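PDB 3OQG: Hpy188I from Helicobacter pylori, which cuts double-stranded DNA at a specific pseudopalindromic sequence, acting as a restriction endonuclease of the GIY-YIG nuclease family. Local coordinates for the interface of chains A and B. Coordinates in Å, arbitrary orientation; residue numbers count along the deposited sequence, not the author numbering. Chains: chain A/B, Hpy188I.

The interface of chains A and B. Residues chain A 70, 86-88, 151-153; chain B 152-153, 155-156.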
loop_
_atom_site.group_PDB
_atom_site.type_symbol
_atom_site.label_atom_id
_atom_site.label_comp_id
_atom_site.label_asym_id
_atom_site.label_seq_id
_atom_site.Cartn_x
_atom_site.Cartn_y
_atom_site.Cartn_z
ATOM N N GLY A 70 7.133 -10.945 5.777
ATOM C CA GLY A 70 6.260 -10.526 6.860
ATOM C C GLY A 70 7.052 -10.141 8.089
ATOM O O GLY A 70 7.350 -10.985 8.951
ATOM N N HIS A 86 6.732 -1.825 8.164
ATOM C CA HIS A 86 6.470 -3.232 7.984
ATOM C C HIS A 86 6.459 -3.581 6.500
ATOM O O HIS A 86 6.301 -2.706 5.615
ATOM C CB HIS A 86 5.130 -3.623 8.626
ATOM C CG HIS A 86 3.952 -3.338 7.742
ATOM N ND1 HIS A 86 3.386 -2.086 7.635
ATOM C CD2 HIS A 86 3.300 -4.121 6.852
ATOM C CE1 HIS A 86 2.394 -2.127 6.766
ATOM N NE2 HIS A 86 2.338 -3.343 6.255
ATOM N N SER A 87 6.572 -4.873 6.242
ATOM C CA SER A 87 6.455 -5.411 4.905
ATOM C C SER A 87 5.926 -6.837 4.925
ATOM O O SER A 87 6.354 -7.647 5.760
ATOM C CB SER A 87 7.791 -5.415 4.193
ATOM O OG SER A 87 7.641 -5.871 2.851
ATOM N N ILE A 88 5.029 -7.153 3.991
ATOM C CA ILE A 88 4.616 -8.545 3.761
ATOM C C ILE A 88 5.612 -9.289 2.857
ATOM O O ILE A 88 5.468 -10.481 2.629
ATOM C CB ILE A 88 3.183 -8.649 3.179
ATOM C CG1 ILE A 88 3.133 -8.124 1.725
ATOM C CG2 ILE A 88 2.224 -7.905 4.120
ATOM C CD1 ILE A 88 1.826 -8.317 0.977
ATOM N N SER A 151 2.287 -14.246 4.740
ATOM C CA SER A 151 2.386 -12.899 5.270
ATOM C C SER A 151 1.233 -12.017 4.827
ATOM O O SER A 151 1.117 -10.898 5.300
ATOM C CB SER A 151 3.675 -12.268 4.785
ATOM O OG SER A 151 3.713 -12.281 3.369
ATOM N N PHE A 152 0.389 -12.515 3.924
ATOM C CA PHE A 152 -0.648 -11.695 3.285
ATOM C C PHE A 152 -1.874 -11.535 4.177
ATOM O O PHE A 152 -2.241 -12.465 4.933
ATOM C CB PHE A 152 -1.117 -12.359 1.975
ATOM C CG PHE A 152 -0.219 -12.127 0.785
ATOM C CD1 PHE A 152 1.153 -11.983 0.905
ATOM C CD2 PHE A 152 -0.781 -12.071 -0.488
ATOM C CE1 PHE A 152 1.935 -11.761 -0.227
ATOM C CE2 PHE A 152 -0.013 -11.875 -1.615
ATOM C CZ PHE A 152 1.353 -11.711 -1.491
ATOM N N SER A 153 -2.538 -10.394 4.062
ATOM C CA SER A 153 -3.914 -10.255 4.579
ATOM C C SER A 153 -4.799 -11.227 3.816
ATOM O O SER A 153 -4.489 -11.588 2.678
ATOM C CB SER A 153 -4.448 -8.838 4.408
ATOM O OG SER A 153 -4.672 -8.500 3.054
ATOM N N PHE B 152 -6.198 -7.127 9.066
ATOM C CA PHE B 152 -4.811 -6.696 8.886
ATOM C C PHE B 152 -3.901 -7.891 8.659
ATOM O O PHE B 152 -4.116 -8.975 9.216
ATOM C CB PHE B 152 -4.312 -5.941 10.132
ATOM C CG PHE B 152 -4.726 -4.493 10.200
ATOM C CD1 PHE B 152 -5.979 -4.072 9.753
ATOM C CD2 PHE B 152 -3.877 -3.557 10.781
ATOM C CE1 PHE B 152 -6.346 -2.724 9.838
ATOM C CE2 PHE B 152 -4.235 -2.221 10.877
ATOM C CZ PHE B 152 -5.481 -1.804 10.407
ATOM N N SER B 153 -2.847 -7.686 7.890
ATOM C CA SER B 153 -1.726 -8.638 7.914
ATOM C C SER B 153 -1.127 -8.613 9.315
ATOM O O SER B 153 -1.240 -7.613 10.020
ATOM C CB SER B 153 -0.673 -8.269 6.883
ATOM O OG SER B 153 0.015 -7.083 7.259
ATOM N N SER B 155 2.021 -8.507 10.186
ATOM C CA SER B 155 3.081 -7.489 10.247
ATOM C C SER B 155 2.510 -6.070 10.386
ATOM O O SER B 155 3.048 -5.260 11.159
ATOM C CB SER B 155 4.055 -7.603 9.060
ATOM O OG SER B 155 3.471 -7.278 7.815
ATOM N N LYS B 156 1.421 -5.771 9.668
ATOM C CA LYS B 156 0.783 -4.449 9.796
ATOM C C LYS B 156 0.205 -4.261 11.196
ATOM O O LYS B 156 0.381 -3.205 11.798
ATOM C CB LYS B 156 -0.286 -4.199 8.736
ATOM C CG LYS B 156 -0.939 -2.802 8.884
ATOM C CD LYS B 156 -1.696 -2.361 7.636
ATOM C CE LYS B 156 -2.513 -1.092 7.916
ATOM N NZ LYS B 156 -1.698 0.097 8.238
HETATM O O HOH W 1 2.548 -9.843 7.304
HETATM O O HOH W 2 0.183 -5.309 5.085
#
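Water 1 is gripped from both chains of the deposited two-fold dimer of this GIY-YIG nuclease, probably the working form given its pseudopalindromic target: the water lies 2.7 Å from the carbonyl O of A:Ser151, 2.8 Å from the hydroxyl OG of B:Ser155 and 3.2 Å from B:Ser155 N, in the first turn of helix 154-170. That turn has amide N-H groups without an earlier carbonyl to bind, and B:Ser155 holds OG between its backbone N and carbonyl carbon (chi1 68°), where hydroxyl and amide can share one water. B:Ser153, just ahead of the helix, caps it: its OG accepts the N-H of B:Lys156 at 3.1 Å. The same OG meets water 2, 2.8 Å away, which contacts A:His86 NE2. A small hydroxyl residue closes the helix end and reaches the partner through solvent.

A:His86, which can bind calcium, though none is bound here, lies flat against the start of this helix. B:Lys156 CA sits over the centre of the imidazole, 3.9 Å from its centroid, a CH-pi contact, while CB approaches NE2 and CE1. With CG anti to the backbone N (chi1 -180°), the lysine's methylenes run past CE1, and its NZ stays 5.6 Å from ND1. The methyl CG2 of A:Ile88 packs against B:Ser153 CB, supplying apolar cover beside the waters. A:Ser151 OG donates to A:Ile88 O at 2.6 Å, in the carbonyl plane on a lone pair, tying together the two chain A segments.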